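Local coordinates for uncharacterized protein (PDB 4XA9) that is of unproven function but carries a clan CA (papain-like) RavJ peptidase domain, the part held here, and probably acts as a cysteine peptidase of Legionella pneumophila, at residues Leu68-Ser73 and Thr202-Ser207; Gln82-Lys87 and Arg98-Ser103. One frame throughout, in Å; residues are numbered along the deposited sequence.

Contact 1 (Leu68-Ser73 and Thr202-Ser207); sequences LLTPKS and TVNYQS
T70 and N204 meet side chain to side chain at about a right angle, the branched end of the threonine set against the CB of the asparagine. Both branches take part: OG1 lies 3.6 Å from N204 CB, and CG2 reaches the same carbon at 3.7 Å. The T70 chi1 of -57° sets OG1 beside the backbone N and leaves CG2 anti to it, which turns the methyl to the CB of Y205, where the two side chains cross obliquely. No direct hydrogen bond joins the segments. Instead a water donates to N204 OD1 over 2.8 Å and makes a weak bond to T70 OG1, bridging the amide and the hydroxyl.

N204 and Y205 both face V127 of strand 123-133 and form with it a classic beta bulge in strand 202-206, an outermost strand of the antiparallel sheet. Two consecutive side chains of the strand therefore point to the loop that leads from helix 60-63 into helix 74-85. The Y205 ring extends alongside the backbone of 71-73. K72 O sits at the ring edge, near its plane, 3.6 Å from CE1, while P71 O approaches obliquely to within 3.6 Å of CD1. Farther along, the Y205 hydroxyl is hydrogen-bonded to D210, and the ring also meets that of Y77 on helix 74-85.

K72 starts with its CB directed away from the strand, but the bend at chi2 (-59°) folds the chain back over the backbone of N204 and brings CE within 3.3 Å of N204 O. A second bend, at chi4, turns the ammonium group past this carbonyl to bond within its own segment, from NZ to T70 O at 3.1 Å; NZ lies 26° out of the plane of the T70 carbonyl.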
ATOM      1  N   LEU B  68      -1.554  -1.725 -17.110  1.00 69.52           N
ATOM      2  CA  LEU B  68      -2.426  -2.840 -16.741  1.00 73.97           C
ATOM      3  C   LEU B  68      -2.035  -4.152 -17.416  1.00 73.08           C
ATOM      4  O   LEU B  68      -2.139  -5.220 -16.809  1.00 73.50           O
ATOM      5  CB  LEU B  68      -3.883  -2.503 -17.067  1.00 77.94           C
ATOM      6  CG  LEU B  68      -4.446  -1.230 -16.428  1.00 81.21           C
ATOM      7  CD1 LEU B  68      -5.948  -1.131 -16.646  1.00 81.72           C
ATOM      8  CD2 LEU B  68      -4.113  -1.178 -14.943  1.00 82.30           C
ATOM      9  N   LEU B  69      -1.591  -4.076 -18.667  1.00 70.99           N
ATOM     10  CA  LEU B  69      -1.188  -5.273 -19.397  1.00 69.28           C
ATOM     11  C   LEU B  69       0.182  -5.768 -18.945  1.00 64.14           C
ATOM     12  O   LEU B  69       1.200  -5.116 -19.178  1.00 63.39           O
ATOM     13  CB  LEU B  69      -1.179  -5.015 -20.905  1.00 72.15           C
ATOM     14  CG  LEU B  69      -1.243  -6.264 -21.789  1.00 76.12           C
ATOM     15  CD1 LEU B  69      -2.100  -7.358 -21.154  1.00 77.18           C
ATOM     16  CD2 LEU B  69      -1.759  -5.910 -23.176  1.00 77.50           C
ATOM     17  N   THR B  70       0.192  -6.929 -18.297  1.00 58.13           N
ATOM     18  CA  THR B  70       1.425  -7.538 -17.818  1.00 51.08           C
ATOM     19  C   THR B  70       2.267  -8.026 -18.997  1.00 47.87           C
ATOM     20  O   THR B  70       1.771  -8.763 -19.851  1.00 49.70           O
ATOM     21  CB  THR B  70       1.129  -8.706 -16.854  1.00 47.97           C
ATOM     22  OG1 THR B  70       0.331  -8.231 -15.762  1.00 49.74           O
ATOM     23  CG2 THR B  70       2.423  -9.305 -16.315  1.00 42.43           C
ATOM     24  N   PRO B  71       3.536  -7.590 -19.063  1.00 42.91           N
ATOM     25  CA  PRO B  71       4.425  -8.011 -20.150  1.00 40.15           C
ATOM     26  C   PRO B  71       4.612  -9.525 -20.158  1.00 40.26           C
ATOM     27  O   PRO B  71       4.711 -10.131 -19.088  1.00 36.56           O
ATOM     28  CB  PRO B  71       5.740  -7.292 -19.828  1.00 38.86           C
ATOM     29  CG  PRO B  71       5.330  -6.112 -19.002  1.00 38.93           C
ATOM     30  CD  PRO B  71       4.186  -6.616 -18.168  1.00 40.29           C
ATOM     31  N   LYS B  72       4.653 -10.119 -21.348  1.00 40.80           N
ATOM     32  CA  LYS B  72       4.742 -11.568 -21.481  1.00 42.88           C
ATOM     33  C   LYS B  72       6.099 -12.049 -22.008  1.00 40.90           C
ATOM     34  O   LYS B  72       6.279 -13.239 -22.257  1.00 40.29           O
ATOM     35  CB  LYS B  72       3.625 -12.080 -22.395  1.00 45.31           C
ATOM     36  CG  LYS B  72       2.222 -11.865 -21.856  1.00 49.86           C
ATOM     37  CD  LYS B  72       2.025 -12.561 -20.515  1.00 54.46           C
ATOM     38  CE  LYS B  72       0.551 -12.630 -20.138  1.00 58.19           C
ATOM     39  NZ  LYS B  72      -0.088 -11.284 -20.113  1.00 60.92           N
ATOM     40  N   SER B  73       7.046 -11.130 -22.180  1.00 39.66           N
ATOM     41  CA  SER B  73       8.394 -11.486 -22.624  1.00 39.67           C
ATOM     42  C   SER B  73       9.453 -11.044 -21.621  1.00 35.80           C
ATOM     43  O   SER B  73       9.379  -9.940 -21.085  1.00 31.23           O
ATOM     44  CB  SER B  73       8.696 -10.861 -23.986  1.00 47.89           C
ATOM     45  OG  SER B  73       7.786 -11.321 -24.966  1.00 55.20           O
ATOM     46  N   THR B 202      -3.008 -13.965  -8.543  1.00 23.45           N
ATOM     47  CA  THR B 202      -3.092 -14.500  -9.886  1.00 22.84           C
ATOM     48  C   THR B 202      -1.716 -14.380 -10.532  1.00 22.06           C
ATOM     49  O   THR B 202      -1.029 -13.371 -10.373  1.00 23.04           O
ATOM     50  CB  THR B 202      -4.168 -13.777 -10.723  1.00 22.30           C
ATOM     51  OG1 THR B 202      -4.272 -14.402 -12.009  1.00 25.48           O
ATOM     52  CG2 THR B 202      -3.833 -12.298 -10.895  1.00 20.13           C
ATOM     53  N   VAL B 203      -1.296 -15.424 -11.232  1.00 19.66           N
ATOM     54  CA  VAL B 203       0.034 -15.425 -11.832  1.00 20.92           C
ATOM     55  C   VAL B 203      -0.006 -14.990 -13.292  1.00 23.41           C
ATOM     56  O   VAL B 203      -0.384 -15.773 -14.165  1.00 24.65           O
ATOM     57  CB  VAL B 203       0.684 -16.806 -11.733  1.00 22.78           C
ATOM     58  CG1 VAL B 203       2.139 -16.721 -12.140  1.00 24.14           C
ATOM     59  CG2 VAL B 203       0.574 -17.325 -10.310  1.00 20.82           C
ATOM     60  N   ASN B 204       0.404 -13.749 -13.552  1.00 23.36           N
ATOM     61  CA  ASN B 204       0.286 -13.157 -14.888  1.00 27.76           C
ATOM     62  C   ASN B 204       1.480 -13.395 -15.814  1.00 30.22           C
ATOM     63  O   ASN B 204       1.356 -13.270 -17.030  1.00 33.25           O
ATOM     64  CB  ASN B 204       0.044 -11.649 -14.780  1.00 26.84           C
ATOM     65  CG  ASN B 204      -1.316 -11.319 -14.202  1.00 30.11           C
ATOM     66  OD1 ASN B 204      -1.439 -10.496 -13.291  1.00 31.57           O
ATOM     67  ND2 ASN B 204      -2.345 -11.978 -14.716  1.00 28.62           N
ATOM     68  N   TYR B 205       2.636 -13.709 -15.243  1.00 30.62           N
ATOM     69  CA  TYR B 205       3.811 -14.031 -16.049  1.00 29.56           C
ATOM     70  C   TYR B 205       4.664 -15.074 -15.349  1.00 29.62           C
ATOM     71  O   TYR B 205       4.931 -14.971 -14.155  1.00 27.31           O
ATOM     72  CB  TYR B 205       4.655 -12.785 -16.335  1.00 26.24           C
ATOM     73  CG  TYR B 205       6.007 -13.109 -16.951  1.00 27.31           C
ATOM     74  CD1 TYR B 205       6.134 -13.351 -18.313  1.00 30.04           C
ATOM     75  CD2 TYR B 205       7.147 -13.208 -16.161  1.00 27.09           C
ATOM     76  CE1 TYR B 205       7.368 -13.660 -18.877  1.00 31.17           C
ATOM     77  CE2 TYR B 205       8.379 -13.517 -16.710  1.00 27.79           C
ATOM     78  CZ  TYR B 205       8.485 -13.742 -18.070  1.00 31.20           C
ATOM     79  OH  TYR B 205       9.717 -14.051 -18.616  1.00 29.21           O
ATOM     80  N   GLN B 206       5.088 -16.079 -16.105  1.00 29.63           N
ATOM     81  CA  GLN B 206       5.999 -17.097 -15.604  1.00 29.53           C
ATOM     82  C   GLN B 206       7.140 -17.281 -16.581  1.00 30.98           C
ATOM     83  O   GLN B 206       6.910 -17.613 -17.744  1.00 31.56           O
ATOM     84  CB  GLN B 206       5.291 -18.437 -15.410  1.00 26.67           C
ATOM     85  CG  GLN B 206       4.114 -18.422 -14.475  1.00 24.56           C
ATOM     86  CD  GLN B 206       3.607 -19.821 -14.203  1.00 25.40           C
ATOM     87  OE1 GLN B 206       4.396 -20.751 -14.033  1.00 25.88           O
ATOM     88  NE2 GLN B 206       2.288 -19.982 -14.165  1.00 25.73           N
ATOM     89  N   SER B 207       8.367 -17.081 -16.116  1.00 30.71           N
ATOM     90  CA  SER B 207       9.516 -17.229 -16.999  0.75 31.47           C
ATOM     91  C   SER B 207       9.615 -18.675 -17.484  1.00 33.43           C
ATOM     92  O   SER B 207      10.091 -18.926 -18.592  1.00 32.14           O
ATOM     93  CB  SER B 207      10.815 -16.799 -16.310  0.75 28.42           C
ATOM     94  OG  SER B 207      11.165 -17.668 -15.253  0.75 28.83           O
TER
HETATM   95  O   HOH W   1       0.823  -8.994 -12.512  1.00 24.17           O

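Contact 2 (Gln82-Lys87 and Arg98-Ser103)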
ATOM      1  N   GLN B  82      15.938  -1.123 -17.707  1.00 28.99           N
ATOM      2  CA  GLN B  82      16.957  -0.367 -18.423  1.00 30.01           C
ATOM      3  C   GLN B  82      16.495   1.075 -18.628  1.00 30.25           C
ATOM      4  O   GLN B  82      17.232   2.017 -18.341  1.00 28.38           O
ATOM      5  CB  GLN B  82      17.277  -1.030 -19.769  1.00 35.72           C
ATOM      6  CG  GLN B  82      18.494  -0.463 -20.513  1.00 39.89           C
ATOM      7  CD  GLN B  82      19.834  -0.936 -19.941  1.00 46.15           C
ATOM      8  OE1 GLN B  82      20.238  -0.534 -18.847  1.00 50.40           O
ATOM      9  NE2 GLN B  82      20.525  -1.799 -20.685  1.00 42.37           N
ATOM     10  N   GLN B  83      15.263   1.243 -19.101  1.00 30.09           N
ATOM     11  CA  GLN B  83      14.737   2.575 -19.385  1.00 33.18           C
ATOM     12  C   GLN B  83      14.480   3.401 -18.125  1.00 29.03           C
ATOM     13  O   GLN B  83      14.634   4.619 -18.137  1.00 25.78           O
ATOM     14  CB  GLN B  83      13.450   2.475 -20.207  1.00 38.00           C
ATOM     15  CG  GLN B  83      13.648   1.837 -21.575  1.00 41.18           C
ATOM     16  CD  GLN B  83      14.703   2.551 -22.405  1.00 46.31           C
ATOM     17  OE1 GLN B  83      14.449   3.615 -22.967  1.00 49.14           O
ATOM     18  NE2 GLN B  83      15.895   1.965 -22.483  1.00 47.15           N
ATOM     19  N   ARG B  84      14.091   2.741 -17.040  1.00 27.43           N
ATOM     20  CA  ARG B  84      13.824   3.439 -15.789  1.00 24.73           C
ATOM     21  C   ARG B  84      15.092   4.033 -15.198  1.00 26.34           C
ATOM     22  O   ARG B  84      15.047   5.062 -14.530  1.00 26.81           O
ATOM     23  CB  ARG B  84      13.179   2.496 -14.766  1.00 27.75           C
ATOM     24  CG  ARG B  84      11.703   2.259 -14.982  1.00 28.62           C
ATOM     25  CD  ARG B  84      10.991   3.589 -15.096  1.00 35.81           C
ATOM     26  NE  ARG B  84       9.611   3.552 -14.616  1.00 39.79           N
ATOM     27  CZ  ARG B  84       8.575   3.131 -15.332  1.00 39.32           C
ATOM     28  NH1 ARG B  84       8.751   2.686 -16.569  1.00 33.71           N
ATOM     29  NH2 ARG B  84       7.358   3.152 -14.802  1.00 40.61           N
ATOM     30  N   ASN B  85      16.223   3.375 -15.442  1.00 25.60           N
ATOM     31  CA  ASN B  85      17.486   3.763 -14.824  1.00 30.76           C
ATOM     32  C   ASN B  85      18.316   4.773 -15.616  1.00 33.36           C
ATOM     33  O   ASN B  85      19.248   5.368 -15.074  1.00 31.91           O
ATOM     34  CB  ASN B  85      18.341   2.525 -14.569  1.00 29.99           C
ATOM     35  CG  ASN B  85      17.917   1.773 -13.325  1.00 29.62           C
ATOM     36  OD1 ASN B  85      16.857   2.038 -12.750  1.00 28.87           O
ATOM     37  ND2 ASN B  85      18.743   0.823 -12.905  1.00 25.12           N
ATOM     38  N   LYS B  86      17.987   4.958 -16.889  1.00 35.39           N
ATOM     39  CA  LYS B  86      18.775   5.834 -17.752  1.00 43.69           C
ATOM     40  C   LYS B  86      18.754   7.279 -17.244  1.00 45.66           C
ATOM     41  O   LYS B  86      17.753   7.743 -16.696  1.00 43.27           O
ATOM     42  CB  LYS B  86      18.264   5.763 -19.194  1.00 48.07           C
ATOM     43  CG  LYS B  86      16.897   6.383 -19.405  1.00 53.99           C
ATOM     44  CD  LYS B  86      16.391   6.163 -20.822  1.00 59.28           C
ATOM     45  CE  LYS B  86      14.988   6.732 -20.992  1.00 62.10           C
ATOM     46  NZ  LYS B  86      14.436   6.474 -22.353  1.00 63.46           N
ATOM     47  N   LYS B  87      19.873   7.977 -17.411  1.00 50.60           N
ATOM     48  CA  LYS B  87      19.987   9.358 -16.950  1.00 54.23           C
ATOM     49  C   LYS B  87      18.990  10.272 -17.657  1.00 52.43           C
ATOM     50  O   LYS B  87      18.630  10.045 -18.812  1.00 50.00           O
ATOM     51  CB  LYS B  87      21.410   9.877 -17.160  1.00 59.43           C
ATOM     52  CG  LYS B  87      22.447   9.238 -16.253  1.00 64.13           C
ATOM     53  CD  LYS B  87      23.816   9.882 -16.431  1.00 67.53           C
ATOM     54  CE  LYS B  87      24.365   9.654 -17.831  1.00 69.48           C
ATOM     55  NZ  LYS B  87      25.714  10.263 -18.014  1.00 69.43           N
ATOM     56  N   ARG B  98      13.455   8.834 -10.871  1.00 23.87           N
ATOM     57  CA  ARG B  98      12.914   7.599 -11.404  1.00 24.16           C
ATOM     58  C   ARG B  98      11.525   7.401 -10.798  1.00 26.41           C
ATOM     59  O   ARG B  98      11.328   7.566  -9.593  1.00 25.06           O
ATOM     60  CB  ARG B  98      13.844   6.428 -11.104  1.00 22.08           C
ATOM     61  CG  ARG B  98      15.250   6.599 -11.681  1.00 21.92           C
ATOM     62  CD  ARG B  98      16.125   5.409 -11.309  1.00 22.53           C
ATOM     63  NE  ARG B  98      16.319   5.356  -9.866  1.00 24.19           N
ATOM     64  CZ  ARG B  98      16.745   4.289  -9.206  1.00 24.16           C
ATOM     65  NH1 ARG B  98      17.017   3.167  -9.857  1.00 26.70           N
ATOM     66  NH2 ARG B  98      16.876   4.337  -7.887  1.00 24.62           N
ATOM     67  N   VAL B  99      10.559   7.068 -11.644  1.00 27.20           N
ATOM     68  CA  VAL B  99       9.157   7.055 -11.236  1.00 24.12           C
ATOM     69  C   VAL B  99       8.526   5.689 -11.439  1.00 23.99           C
ATOM     70  O   VAL B  99       8.722   5.072 -12.482  1.00 29.49           O
ATOM     71  CB  VAL B  99       8.347   8.098 -12.033  1.00 23.53           C
ATOM     72  CG1 VAL B  99       6.904   8.132 -11.566  1.00 25.04           C
ATOM     73  CG2 VAL B  99       8.986   9.478 -11.903  1.00 23.82           C
ATOM     74  N   SER B 100       7.767   5.219 -10.453  1.00 25.58           N
ATOM     75  CA  SER B 100       6.974   4.009 -10.640  1.00 25.87           C
ATOM     76  C   SER B 100       5.768   3.988  -9.695  1.00 26.33           C
ATOM     77  O   SER B 100       5.553   4.935  -8.930  1.00 26.13           O
ATOM     78  CB  SER B 100       7.843   2.771 -10.434  1.00 33.45           C
ATOM     79  OG  SER B 100       7.239   1.628 -11.011  1.00 39.00           O
ATOM     80  N   GLU B 101       4.992   2.932  -9.772  1.00 22.31           N
ATOM     81  CA  GLU B 101       3.796   2.734  -8.988  1.00 25.59           C
ATOM     82  C   GLU B 101       3.456   1.285  -8.622  1.00 26.88           C
ATOM     83  O   GLU B 101       4.216   0.396  -8.887  1.00 25.40           O
ATOM     84  CB  GLU B 101       2.643   3.649  -9.335  1.00 30.35           C
ATOM     85  CG  GLU B 101       2.192   3.642 -10.750  1.00 37.88           C
ATOM     86  CD  GLU B 101       1.752   2.297 -11.159  1.00 42.89           C
ATOM     87  OE1 GLU B 101       2.594   1.532 -11.593  1.00 42.93           O
ATOM     88  OE2 GLU B 101       0.562   2.031 -11.035  1.00 47.22           O
ATOM     89  N   CYS B 102       2.356   1.069  -7.948  1.00 26.27           N
ATOM     90  CA  CYS B 102       2.161  -0.262  -7.370  1.00 28.22           C
ATOM     91  C   CYS B 102       1.899  -1.352  -8.404  1.00 30.90           C
ATOM     92  O   CYS B 102       2.011  -2.534  -8.087  1.00 30.05           O
ATOM     93  CB  CYS B 102       1.020  -0.251  -6.347  1.00 31.87           C
ATOM     94  SG  CYS B 102      -0.634  -0.099  -7.035  1.00 45.96           S
ATOM     95  N   SER B 103       1.569  -0.977  -9.637  1.00 29.17           N
ATOM     96  CA  SER B 103       1.310  -1.996 -10.648  1.00 32.16           C
ATOM     97  C   SER B 103       2.542  -2.309 -11.506  1.00 31.18           C
ATOM     98  O   SER B 103       2.711  -3.443 -11.947  1.00 32.69           O
ATOM     99  CB  SER B 103       0.143  -1.586 -11.553  1.00 35.43           C
ATOM    100  OG  SER B 103       0.521  -0.570 -12.467  1.00 38.32           O
TER
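R84 reaches across to the backbone of V99, donating from NE to V99 O over 2.8 Å with an N-H...O angle of 151°. The donor lies nearly on the extension of the carbonyl bond, and NH2 adds a weak second bond to the same oxygen. The arginine chain bends at chi2 (-52°), which carries its guanidinium from the flank of the helix to the strand; W63 makes a cation-pi contact with it.

R98 points its CB toward the helix end, and its chain passes R84 O on the way to N85. Its CG packs 3.2 Å from R84 O, a buried carbonyl with no hydrogen-bond partner, and a bend at chi3 (-65°) turns the guanidinium to N85. NH1 donates to N85 OD1 at 3.1 Å; the oxygen is in the guanidinium plane, whereas the donor stands above the amide plane. E16 ties both residues down, its backbone O accepting from R98 NH2 and its carboxylate from N85 ND2, while H108 NE2 also bonds N85 OD1.

The two arginines thus join the C-terminal end of helix 74-85 to strand 99-100, which pairs in parallel with strand 22-23, while helix 105-114 contributes H108 beside R84 and N85.

Contact 2 is buried, whereas contact 1 is only partly so, with K72 exposed and T70 and Y205 buried. Helix 74-85 relates them: the loop of contact 1 leads into its start, and contact 2 uses its end. Helix 105-114 also borders both, through Y107 and L114 at contact 1 and H108 at contact 2. Their sheets differ, however, contact 1 lying on an outer strand of the antiparallel sheet and contact 2 on the short parallel pair. The chemistry differs too: van der Waals packing and a water bridge with one weak leg join the segments of contact 1, direct arginine hydrogen bonds those of contact 2. The centres are about 18 Å apart and the nearest atoms about 5 Å, without touching.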